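Local coordinates for exoribonuclease II, mitochondrial (Candida glabrata, PDB 6F3H), which degrades RNA from its 3' end in mitochondria as the exoribonuclease component of the mtEXO RNA degradosome, at residues E28-S33 with S679-P684; A76-V81 with T236-L241; R633-L638 with Q672-F677. The protein carries 1 engineered substitution. All coordinates share one frame; numbering follows the deposited sequence.

Contact 1: residues E28-S33 with S679-P684; sequences ELLRTS and SPFPLP
Arg31, in the last turn of helix 27-31, lays its guanidinium flat over the ring of Phe681; the centres are 4.4 Å apart and the planes differ by 14°. The overlap is offset. Phe681 CE1 sits over a face of the guanidinium, 3.6 Å from Arg31 NH1, while Arg31 NH2 rides over the ring near its rim. An extended chain from CG to NE carries the arginine out from the helix, and the turn at its end (chi4 -79°) swings the guanidinium over the aromatic. This cation-pi stack, together with the leucine beside it, joins the N-terminal helix to the loop that follows strand 677-679 of the RNB domain, far along the sequence. The opposite ring face of Phe681 is covered from within its own loop by Ser679 OG and Pro680 CD. Ser679 also donates from OG to Phe681 O at 2.6 Å, in the carbonyl plane on a lone pair, which ties the serine to the backbone of the residue that carries the ring. Leu30 lies deeper. Its CD2 meets Pro680 CD tip to tip at 3.8 Å, and the same methyl reaches Ser679 CB at 4.1 Å. Leu683 reaches both helix residues: its CD2 lies 4.3 Å from Arg31 NH1, oblique to the guanidinium, and its CD1 approaches Leu30 O.

Contact 2: residues A76-V81 with T236-L241; sequences AMKNSV and TNTALL. With nucleotides of chain C.
Leu241 and Lys78 cross at about a right angle, and the rest of the interface is arranged round that crossing. Leu241 points its side chain at 76-81, with CG anti to the carbonyl carbon (chi1 -64°), so that both methyls come up against the root of the lysine: CD1 lies 3.8 Å from Lys78 CG, and CD2 lies against the carbonyl, 3.4 Å from Lys78 O. Lys78 leaves the backbone with CG anti to N, then bends at chi3 (96°) and chi4 (102°). The bends carry its ammonium across to the carbonyl of Thr238, where NZ makes a weak hydrogen bond to Thr238 O at 3.1 Å. Val81 also crosses Leu241 at about a right angle, but at the root of the leucine: Val81 CG1 touches Leu241 CB at 4.1 Å. Beyond it, the Thr236 methyl CG2 faces Val81 O, while Thr236 OG1 is hydrogen-bonded to Ile82 O. At the other end Asn79 and Thr238 meet obliquely, amide against methyl, and both border the phosphate of A1 of chain C. The threonine brings CG2 rather than its hydroxyl nearest to A1 OP1. Asn79 ND2 lies 3.9 Å from the phosphorus atom P of A1.

The 3-10 turn 78-80 links strands 73-76 and 81-85, the two outer strands of a five-stranded sheet whose order is consistent with an SH3-like fold. Residues 238-241 form the bend between antiparallel strands 231-237 and 242-248, an arrangement resembling the wing of a winged-helix domain. Val81 packs on Phe66 of strand 64-68, Ala239 on Phe677 of strand 677-679, and Leu240 on Trp733 of helix 725-761.

Contact 3: residues R633-L638 with Q672-F677; sequences RCYNGL and QLSSSF. With nucleotides of chain C.
Cys634 and Phe677 form an antiparallel hydrogen-bonded pair: Cys634 N donates to Phe677 O at 2.7 Å, nearly along the C=O axis, and Phe677 N returns a bond to Cys634 O at 2.9 Å. Their side chains share one face of the sheet, where Cys634 CB makes a CH-pi contact over the phenyl face, 4.1 Å from the Phe677 centroid. Asn636 comes to the ring edge with its amide turned 82° from the ring plane, and its ND2 is held by Leu30 O. Tyr635 has CG anti to its backbone N (chi1 178°) and runs beside 674-676, so that its OH accepts from Ser674 N at 2.8 Å. A water links Leu638 N to Gln672 O.

The serines meet RNA of chain C. Ser674 O accepts from the 2'-hydroxyl of A1, a contact deoxyribose could not make, consistent with RNA preference; Ser676 N bonds weakly to OP1 of G2; Ser676 OG donates to OP1 of A3 at 2.9 Å. Arg633 NH1 forms a salt bridge with another phosphate. Away from the magnesium site, the RNB-domain loop leading into strand 677-679, with Arg633 from the paired strand, grips the RNA by sugar and phosphates.

How the contacts relate
Along the chain contact 1 closes the longest loop, and contacts 2 and 3 follow one another inside it. Contacts 1 and 3 lie closest, centres about 10 Å apart: contact 3 spans the strand pair 632-634 and 677-679, and contact 1 starts at the end of the second and packs on the first; Pro684 O and Tyr635 N probably hydrogen-bond between them. Centre to centre, contact 2 is about 12 Å from contact 3 and about 16 Å from contact 1. Leu240 packs against Leu30, and Lys78 against Leu638. Helix 27-31 and the N-terminal sheets are thus brought against the RNB domain. Contacts 2 and 3 both touch A1 of chain C, bordering one RNA path away from the magnesium.

Contact 1: residues E28-S33 with S679-P684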
loop_
_atom_site.group_PDB
_atom_site.type_symbol
_atom_site.label_atom_id
_atom_site.label_comp_id
_atom_site.label_asym_id
_atom_site.label_seq_id
_atom_site.Cartn_x
_atom_site.Cartn_y
_atom_site.Cartn_z
ATOM N N GLU A 28 10.088 3.952 -17.757
ATOM C CA GLU A 28 8.980 4.142 -18.690
ATOM C C GLU A 28 7.687 3.535 -18.156
ATOM O O GLU A 28 6.599 3.869 -18.653
ATOM C CB GLU A 28 9.331 3.548 -20.062
ATOM N N LEU A 29 7.792 2.689 -17.125
ATOM C CA LEU A 29 6.621 2.179 -16.424
ATOM C C LEU A 29 5.905 3.305 -15.715
ATOM O O LEU A 29 4.676 3.427 -15.777
ATOM C CB LEU A 29 7.054 1.135 -15.404
ATOM C CG LEU A 29 7.668 -0.112 -16.018
ATOM C CD1 LEU A 29 8.279 -1.014 -14.950
ATOM C CD2 LEU A 29 6.599 -0.839 -16.842
ATOM N N LEU A 30 6.674 4.128 -15.018
ATOM C CA LEU A 30 6.107 5.273 -14.335
ATOM C C LEU A 30 5.581 6.297 -15.337
ATOM O O LEU A 30 4.495 6.850 -15.143
ATOM C CB LEU A 30 7.159 5.885 -13.399
ATOM C CG LEU A 30 7.650 5.123 -12.147
ATOM C CD1 LEU A 30 8.418 3.895 -12.451
ATOM C CD2 LEU A 30 8.530 5.980 -11.312
ATOM N N ARG A 31 6.292 6.519 -16.447
ATOM C CA ARG A 31 5.858 7.559 -17.372
ATOM C C ARG A 31 4.655 7.150 -18.192
ATOM O O ARG A 31 3.964 8.018 -18.732
ATOM C CB ARG A 31 6.984 7.940 -18.326
ATOM C CG ARG A 31 8.117 8.651 -17.657
ATOM C CD ARG A 31 9.089 9.221 -18.658
ATOM N NE ARG A 31 10.389 9.455 -18.038
ATOM C CZ ARG A 31 10.673 10.498 -17.261
ATOM N NH1 ARG A 31 9.746 11.421 -17.003
ATOM N NH2 ARG A 31 11.892 10.624 -16.744
ATOM N N THR A 32 4.357 5.868 -18.265
ATOM C CA THR A 32 3.312 5.404 -19.146
ATOM C C THR A 32 2.259 4.667 -18.338
ATOM O O THR A 32 2.522 4.146 -17.254
ATOM C CB THR A 32 3.881 4.491 -20.232
ATOM N N SER A 33 1.057 4.669 -18.869
ATOM C CA SER A 33 -0.034 3.854 -18.380
ATOM C C SER A 33 -0.265 2.680 -19.323
ATOM O O SER A 33 0.375 2.549 -20.373
ATOM C CB SER A 33 -1.299 4.693 -18.254
ATOM O OG SER A 33 -2.427 3.840 -18.163
ATOM N N SER A 679 7.565 8.303 -6.904
ATOM C CA SER A 679 8.431 8.509 -8.047
ATOM C C SER A 679 9.671 9.252 -7.603
ATOM O O SER A 679 9.582 10.161 -6.773
ATOM C CB SER A 679 7.738 9.341 -9.125
ATOM O OG SER A 679 8.685 9.875 -10.015
ATOM N N PRO A 680 10.818 8.962 -8.209
ATOM C CA PRO A 680 12.038 9.702 -7.879
ATOM C C PRO A 680 12.193 10.996 -8.649
ATOM O O PRO A 680 13.185 11.700 -8.436
ATOM C CB PRO A 680 13.145 8.721 -8.280
ATOM C CG PRO A 680 12.457 7.624 -9.081
ATOM C CD PRO A 680 11.042 8.017 -9.303
ATOM N N PHE A 681 11.240 11.351 -9.495
ATOM C CA PHE A 681 11.319 12.616 -10.197
ATOM C C PHE A 681 9.919 13.164 -10.368
ATOM O O PHE A 681 8.946 12.402 -10.378
ATOM C CB PHE A 681 12.011 12.460 -11.550
ATOM C CG PHE A 681 11.605 11.240 -12.277
ATOM C CD1 PHE A 681 10.398 11.200 -12.950
ATOM C CD2 PHE A 681 12.430 10.115 -12.282
ATOM C CE1 PHE A 681 10.014 10.056 -13.629
ATOM C CE2 PHE A 681 12.058 8.968 -12.956
ATOM C CZ PHE A 681 10.846 8.936 -13.632
ATOM N N PRO A 682 9.784 14.477 -10.519
ATOM C CA PRO A 682 8.459 15.103 -10.547
ATOM C C PRO A 682 7.599 14.613 -11.695
ATOM O O PRO A 682 8.040 14.532 -12.841
ATOM C CB PRO A 682 8.786 16.583 -10.717
ATOM C CG PRO A 682 10.180 16.597 -11.288
ATOM C CD PRO A 682 10.862 15.472 -10.623
ATOM N N LEU A 683 6.356 14.303 -11.371
ATOM C CA LEU A 683 5.324 13.982 -12.333
ATOM C C LEU A 683 4.045 14.536 -11.754
ATOM O O LEU A 683 3.894 14.576 -10.527
ATOM C CB LEU A 683 5.182 12.473 -12.560
ATOM C CG LEU A 683 6.315 11.903 -13.384
ATOM C CD1 LEU A 683 6.260 10.410 -13.364
ATOM C CD2 LEU A 683 6.212 12.441 -14.791
ATOM N N PRO A 684 3.123 14.988 -12.586
ATOM C CA PRO A 684 1.890 15.551 -12.038
ATOM C C PRO A 684 1.128 14.516 -11.219
ATOM O O PRO A 684 0.978 13.357 -11.619
ATOM C CB PRO A 684 1.102 15.980 -13.283
ATOM C CG PRO A 684 1.807 15.372 -14.456
ATOM C CD PRO A 684 3.221 15.127 -14.047
#

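Contact 2: residues A76-V81 with T236-L241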
loop_
_atom_site.group_PDB
_atom_site.type_symbol
_atom_site.label_atom_id
_atom_site.label_comp_id
_atom_site.label_asym_id
_atom_site.label_seq_id
_atom_site.Cartn_x
_atom_site.Cartn_y
_atom_site.Cartn_z
ATOM N N ALA A 76 -10.046 -8.279 -20.133
ATOM C CA ALA A 76 -9.671 -8.438 -18.746
ATOM C C ALA A 76 -9.595 -7.091 -18.068
ATOM O O ALA A 76 -9.366 -6.062 -18.706
ATOM C CB ALA A 76 -8.330 -9.159 -18.596
HETATM N N MSE A 77 -9.790 -7.123 -16.756
HETATM C CA MSE A 77 -9.616 -5.957 -15.925
HETATM C C MSE A 77 -8.182 -5.547 -15.946
HETATM O O MSE A 77 -7.288 -6.373 -15.839
HETATM C CB MSE A 77 -10.048 -6.226 -14.483
HETATM C CG MSE A 77 -11.542 -6.135 -14.281
HETATM SE SE MSE A 77 -12.319 -4.677 -15.329
HETATM C CE MSE A 77 -14.217 -5.139 -15.162
ATOM N N LYS A 78 -7.979 -4.249 -16.066
ATOM C CA LYS A 78 -6.665 -3.659 -15.925
ATOM C C LYS A 78 -5.825 -4.360 -14.866
ATOM O O LYS A 78 -4.639 -4.596 -15.073
ATOM C CB LYS A 78 -6.842 -2.186 -15.583
ATOM C CG LYS A 78 -5.585 -1.495 -15.172
ATOM C CD LYS A 78 -5.913 -0.088 -14.664
ATOM C CE LYS A 78 -6.053 -0.021 -13.130
ATOM N NZ LYS A 78 -4.847 0.559 -12.438
ATOM N N ASN A 79 -6.423 -4.715 -13.739
ATOM C CA ASN A 79 -5.662 -5.293 -12.642
ATOM C C ASN A 79 -5.420 -6.778 -12.788
ATOM O O ASN A 79 -4.697 -7.355 -11.966
ATOM C CB ASN A 79 -6.374 -5.014 -11.346
ATOM C CG ASN A 79 -6.449 -3.569 -11.093
ATOM O OD1 ASN A 79 -7.025 -2.835 -11.893
ATOM N ND2 ASN A 79 -5.819 -3.118 -10.026
ATOM N N SER A 80 -5.992 -7.405 -13.806
ATOM C CA SER A 80 -5.584 -8.762 -14.105
ATOM C C SER A 80 -4.188 -8.821 -14.702
ATOM O O SER A 80 -3.703 -9.920 -14.948
ATOM C CB SER A 80 -6.572 -9.417 -15.063
ATOM O OG SER A 80 -7.876 -9.455 -14.510
ATOM N N VAL A 81 -3.557 -7.682 -14.974
ATOM C CA VAL A 81 -2.209 -7.637 -15.536
ATOM C C VAL A 81 -1.177 -7.881 -14.440
ATOM O O VAL A 81 -1.074 -7.090 -13.494
ATOM C CB VAL A 81 -1.949 -6.301 -16.238
ATOM C CG1 VAL A 81 -0.482 -6.212 -16.601
ATOM C CG2 VAL A 81 -2.804 -6.194 -17.483
ATOM N N THR A 236 2.461 -7.014 -7.342
ATOM C CA THR A 236 2.385 -6.223 -8.561
ATOM C C THR A 236 1.766 -4.880 -8.194
ATOM O O THR A 236 0.648 -4.842 -7.672
ATOM C CB THR A 236 1.512 -6.920 -9.604
ATOM O OG1 THR A 236 2.156 -8.108 -10.090
ATOM C CG2 THR A 236 1.248 -5.990 -10.784
ATOM N N ASN A 237 2.476 -3.785 -8.459
ATOM C CA ASN A 237 1.920 -2.483 -8.147
ATOM C C ASN A 237 0.792 -2.146 -9.112
ATOM O O ASN A 237 0.869 -2.422 -10.308
ATOM C CB ASN A 237 2.988 -1.395 -8.199
ATOM C CG ASN A 237 2.385 0.031 -8.155
ATOM O OD1 ASN A 237 1.588 0.357 -7.277
ATOM N ND2 ASN A 237 2.768 0.869 -9.097
ATOM N N THR A 238 -0.279 -1.572 -8.553
ATOM C CA THR A 238 -1.497 -1.210 -9.277
ATOM C C THR A 238 -1.276 -0.115 -10.319
ATOM O O THR A 238 -2.015 -0.040 -11.309
ATOM C CB THR A 238 -2.541 -0.701 -8.283
ATOM O OG1 THR A 238 -2.422 -1.408 -7.042
ATOM C CG2 THR A 238 -3.922 -0.839 -8.850
ATOM N N ALA A 239 -0.346 0.802 -10.075
ATOM C CA ALA A 239 -0.254 1.974 -10.933
ATOM C C ALA A 239 0.655 1.705 -12.123
ATOM O O ALA A 239 0.301 1.982 -13.275
ATOM C CB ALA A 239 0.257 3.156 -10.114
ATOM N N LEU A 240 1.818 1.132 -11.833
ATOM C CA LEU A 240 2.762 0.704 -12.834
ATOM C C LEU A 240 2.376 -0.606 -13.476
ATOM O O LEU A 240 2.902 -0.913 -14.548
ATOM C CB LEU A 240 4.128 0.519 -12.198
ATOM C CG LEU A 240 4.678 1.617 -11.292
ATOM C CD1 LEU A 240 6.146 1.291 -11.000
ATOM C CD2 LEU A 240 4.497 3.004 -11.897
ATOM N N LEU A 241 1.528 -1.397 -12.815
ATOM C CA LEU A 241 1.156 -2.751 -13.255
ATOM C C LEU A 241 2.394 -3.587 -13.522
ATOM O O LEU A 241 2.563 -4.180 -14.582
ATOM C CB LEU A 241 0.235 -2.734 -14.476
ATOM C CG LEU A 241 -1.160 -2.110 -14.380
ATOM C CD1 LEU A 241 -1.818 -1.934 -15.737
ATOM C CD2 LEU A 241 -2.027 -2.979 -13.519
ATOM P P A C 1 -7.150 -0.400 -7.559
ATOM O OP1 A C 1 -6.044 -0.835 -6.677
ATOM O OP2 A C 1 -6.886 0.552 -8.677
ATOM O "O5'" A C 1 -8.187 0.233 -6.537
ATOM C "C5'" A C 1 -7.850 1.410 -5.827
ATOM C "C4'" A C 1 -8.133 2.638 -6.656
ATOM O "O4'" A C 1 -9.550 2.687 -6.976
ATOM C "C3'" A C 1 -7.857 3.952 -5.954
ATOM O "O3'" A C 1 -6.526 4.372 -6.062
ATOM C "C2'" A C 1 -8.858 4.903 -6.581
ATOM O "O2'" A C 1 -8.415 5.301 -7.870
ATOM C "C1'" A C 1 -10.055 3.980 -6.745
ATOM N N9 A C 1 -10.853 3.889 -5.510
ATOM C C8 A C 1 -10.432 3.973 -4.202
ATOM N N7 A C 1 -11.387 3.810 -3.332
ATOM C C5 A C 1 -12.505 3.589 -4.122
ATOM C C6 A C 1 -13.843 3.348 -3.797
ATOM N N6 A C 1 -14.279 3.293 -2.534
ATOM N N1 A C 1 -14.715 3.166 -4.816
ATOM C C2 A C 1 -14.267 3.226 -6.074
ATOM N N3 A C 1 -13.031 3.446 -6.510
ATOM C C4 A C 1 -12.194 3.621 -5.467
#

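Contact 3: residues R633-L638 with Q672-F677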
loop_
_atom_site.group_PDB
_atom_site.type_symbol
_atom_site.label_atom_id
_atom_site.label_comp_id
_atom_site.label_asym_id
_atom_site.label_seq_id
_atom_site.Cartn_x
_atom_site.Cartn_y
_atom_site.Cartn_z
ATOM N N ARG A 633 4.998 12.031 -5.199
ATOM C CA ARG A 633 3.841 11.164 -5.271
ATOM C C ARG A 633 3.055 11.621 -6.484
ATOM O O ARG A 633 2.665 12.789 -6.564
ATOM C CB ARG A 633 2.991 11.255 -4.007
ATOM C CG ARG A 633 1.577 10.742 -4.241
ATOM C CD ARG A 633 0.739 10.695 -2.988
ATOM N NE ARG A 633 1.541 10.393 -1.819
ATOM C CZ ARG A 633 1.097 10.520 -0.577
ATOM N NH1 ARG A 633 -0.146 10.957 -0.371
ATOM N NH2 ARG A 633 1.902 10.230 0.448
ATOM N N CYS A 634 2.801 10.703 -7.414
ATOM C CA CYS A 634 2.311 11.038 -8.741
ATOM C C CYS A 634 1.045 10.266 -9.016
ATOM O O CYS A 634 0.709 9.318 -8.311
ATOM C CB CYS A 634 3.346 10.746 -9.832
ATOM S SG CYS A 634 5.023 11.097 -9.314
ATOM N N TYR A 635 0.337 10.695 -10.052
ATOM C CA TYR A 635 -0.872 10.005 -10.471
ATOM C C TYR A 635 -1.032 10.291 -11.952
ATOM O O TYR A 635 -1.131 11.460 -12.339
ATOM C CB TYR A 635 -2.097 10.467 -9.673
ATOM C CG TYR A 635 -3.389 9.808 -10.102
ATOM C CD1 TYR A 635 -3.991 10.152 -11.296
ATOM C CD2 TYR A 635 -4.007 8.842 -9.326
ATOM C CE1 TYR A 635 -5.154 9.552 -11.725
ATOM C CE2 TYR A 635 -5.186 8.227 -9.759
ATOM C CZ TYR A 635 -5.749 8.597 -10.967
ATOM O OH TYR A 635 -6.909 8.039 -11.457
ATOM N N ASN A 636 -1.096 9.227 -12.763
ATOM C CA ASN A 636 -1.150 9.361 -14.212
ATOM C C ASN A 636 -2.555 9.317 -14.743
ATOM O O ASN A 636 -2.873 10.025 -15.698
ATOM C CB ASN A 636 -0.395 8.239 -14.916
ATOM C CG ASN A 636 1.084 8.351 -14.785
ATOM O OD1 ASN A 636 1.602 9.354 -14.308
ATOM N ND2 ASN A 636 1.790 7.304 -15.209
ATOM N N GLY A 637 -3.364 8.429 -14.226
ATOM C CA GLY A 637 -4.638 8.207 -14.842
ATOM C C GLY A 637 -4.483 7.110 -15.860
ATOM O O GLY A 637 -3.431 6.474 -15.988
ATOM N N LEU A 638 -5.549 6.903 -16.616
ATOM C CA LEU A 638 -5.602 5.819 -17.580
ATOM C C LEU A 638 -5.690 6.323 -19.017
ATOM O O LEU A 638 -6.164 7.429 -19.295
ATOM C CB LEU A 638 -6.786 4.892 -17.295
ATOM C CG LEU A 638 -6.794 4.119 -15.979
ATOM C CD1 LEU A 638 -8.023 3.256 -15.863
ATOM C CD2 LEU A 638 -5.577 3.239 -15.906
ATOM N N GLN A 672 -12.642 3.652 -14.281
ATOM C CA GLN A 672 -11.744 4.490 -15.077
ATOM C C GLN A 672 -10.675 5.205 -14.252
ATOM O O GLN A 672 -10.089 6.180 -14.730
ATOM C CB GLN A 672 -12.543 5.521 -15.877
ATOM C CG GLN A 672 -13.957 5.076 -16.196
ATOM C CD GLN A 672 -14.624 5.970 -17.205
ATOM O OE1 GLN A 672 -13.977 6.827 -17.799
ATOM N NE2 GLN A 672 -15.920 5.768 -17.423
ATOM N N LEU A 673 -10.382 4.746 -13.041
ATOM C CA LEU A 673 -9.375 5.410 -12.232
ATOM C C LEU A 673 -8.142 4.556 -12.020
ATOM O O LEU A 673 -8.216 3.333 -11.986
ATOM C CB LEU A 673 -9.908 5.772 -10.864
ATOM C CG LEU A 673 -11.163 6.599 -10.914
ATOM C CD1 LEU A 673 -11.760 6.577 -9.517
ATOM C CD2 LEU A 673 -10.775 7.990 -11.376
ATOM N N SER A 674 -7.015 5.235 -11.850
ATOM C CA SER A 674 -5.716 4.671 -11.522
ATOM C C SER A 674 -5.489 4.745 -10.003
ATOM O O SER A 674 -6.420 5.000 -9.227
ATOM C CB SER A 674 -4.654 5.444 -12.321
ATOM O OG SER A 674 -3.325 5.083 -11.985
ATOM N N SER A 675 -4.238 4.577 -9.576
ATOM C CA SER A 675 -3.847 4.806 -8.199
ATOM C C SER A 675 -2.574 5.629 -8.215
ATOM O O SER A 675 -1.914 5.780 -9.249
ATOM C CB SER A 675 -3.649 3.498 -7.418
ATOM O OG SER A 675 -2.307 3.033 -7.466
ATOM N N SER A 676 -2.246 6.182 -7.058
ATOM C CA SER A 676 -1.101 7.061 -6.949
ATOM C C SER A 676 0.130 6.238 -6.603
ATOM O O SER A 676 0.043 5.150 -6.030
ATOM C CB SER A 676 -1.370 8.168 -5.920
ATOM O OG SER A 676 -0.836 7.878 -4.637
ATOM N N PHE A 677 1.280 6.748 -7.009
ATOM C CA PHE A 677 2.523 6.025 -6.848
ATOM C C PHE A 677 3.641 7.002 -6.560
ATOM O O PHE A 677 3.595 8.152 -6.989
ATOM C CB PHE A 677 2.862 5.184 -8.101
ATOM C CG PHE A 677 2.995 5.988 -9.381
ATOM C CD1 PHE A 677 1.871 6.314 -10.139
ATOM C CD2 PHE A 677 4.242 6.421 -9.826
ATOM C CE1 PHE A 677 1.996 7.053 -11.318
ATOM C CE2 PHE A 677 4.370 7.161 -11.004
ATOM C CZ PHE A 677 3.249 7.483 -11.746
ATOM P P G C 2 -5.917 5.077 -4.785
ATOM O OP1 G C 2 -4.420 5.006 -4.819
ATOM O OP2 G C 2 -6.791 4.558 -3.693
ATOM O "O5'" G C 2 -6.390 6.580 -4.940
ATOM C "C5'" G C 2 -6.056 7.314 -6.100
ATOM C "C4'" G C 2 -6.416 8.766 -5.952
ATOM O "O4'" G C 2 -7.848 8.935 -5.975
ATOM C "C3'" G C 2 -5.991 9.425 -4.661
ATOM O "O3'" G C 2 -4.629 9.780 -4.698
ATOM C "C2'" G C 2 -6.937 10.609 -4.575
ATOM O "O2'" G C 2 -6.513 11.671 -5.408
ATOM C "C1'" G C 2 -8.211 10.020 -5.163
ATOM N N9 G C 2 -9.039 9.463 -4.118
ATOM C C8 G C 2 -9.127 8.117 -3.891
ATOM N N7 G C 2 -9.917 7.862 -2.903
ATOM C C5 G C 2 -10.342 9.116 -2.488
ATOM C C6 G C 2 -11.215 9.440 -1.447
ATOM O O6 G C 2 -11.758 8.616 -0.708
ATOM N N1 G C 2 -11.410 10.833 -1.329
ATOM C C2 G C 2 -10.831 11.818 -2.124
ATOM N N2 G C 2 -11.167 13.109 -1.831
ATOM N N3 G C 2 -9.991 11.503 -3.126
ATOM C C4 G C 2 -9.811 10.149 -3.227
ATOM P P A C 1 -7.150 -0.400 -7.559
ATOM O OP1 A C 1 -6.044 -0.835 -6.677
ATOM O OP2 A C 1 -6.886 0.552 -8.677
ATOM O "O5'" A C 1 -8.187 0.233 -6.537
ATOM C "C5'" A C 1 -7.850 1.410 -5.827
ATOM C "C4'" A C 1 -8.133 2.638 -6.656
ATOM O "O4'" A C 1 -9.550 2.687 -6.976
ATOM C "C3'" A C 1 -7.857 3.952 -5.954
ATOM O "O3'" A C 1 -6.526 4.372 -6.062
ATOM C "C2'" A C 1 -8.858 4.903 -6.581
ATOM O "O2'" A C 1 -8.415 5.301 -7.870
ATOM C "C1'" A C 1 -10.055 3.980 -6.745
ATOM N N9 A C 1 -10.853 3.889 -5.510
ATOM C C8 A C 1 -10.432 3.973 -4.202
ATOM N N7 A C 1 -11.387 3.810 -3.332
ATOM C C5 A C 1 -12.505 3.589 -4.122
ATOM C C6 A C 1 -13.843 3.348 -3.797
ATOM N N6 A C 1 -14.279 3.293 -2.534
ATOM N N1 A C 1 -14.715 3.166 -4.816
ATOM C C2 A C 1 -14.267 3.226 -6.074
ATOM N N3 A C 1 -13.031 3.446 -6.510
ATOM C C4 A C 1 -12.194 3.621 -5.467
ATOM P P A C 3 -3.799 9.832 -3.351
ATOM O OP1 A C 3 -2.380 10.172 -3.637
ATOM O OP2 A C 3 -4.111 8.602 -2.622
ATOM O "O5'" A C 3 -4.507 11.018 -2.557
ATOM C "C5'" A C 3 -4.399 12.358 -3.001
ATOM C "C4'" A C 3 -5.073 13.323 -2.056
ATOM O "O4'" A C 3 -6.512 13.138 -2.105
ATOM C "C3'" A C 3 -4.719 13.175 -0.581
ATOM O "O3'" A C 3 -3.502 13.812 -0.245
ATOM C "C2'" A C 3 -5.942 13.752 0.114
ATOM O "O2'" A C 3 -5.933 15.160 0.105
ATOM C "C1'" A C 3 -7.054 13.275 -0.815
ATOM N N9 A C 3 -7.464 11.945 -0.400
ATOM C C8 A C 3 -6.970 10.741 -0.807
ATOM N N7 A C 3 -7.533 9.738 -0.203
ATOM C C5 A C 3 -8.417 10.355 0.647
ATOM C C6 A C 3 -9.313 9.836 1.556
ATOM N N6 A C 3 -9.455 8.529 1.752
ATOM N N1 A C 3 -10.048 10.734 2.252
ATOM C C2 A C 3 -9.886 12.055 2.030
ATOM N N3 A C 3 -9.065 12.667 1.191
ATOM C C4 A C 3 -8.373 11.724 0.552
HETATM O O HOH W 1 -7.809 8.134 -15.838
#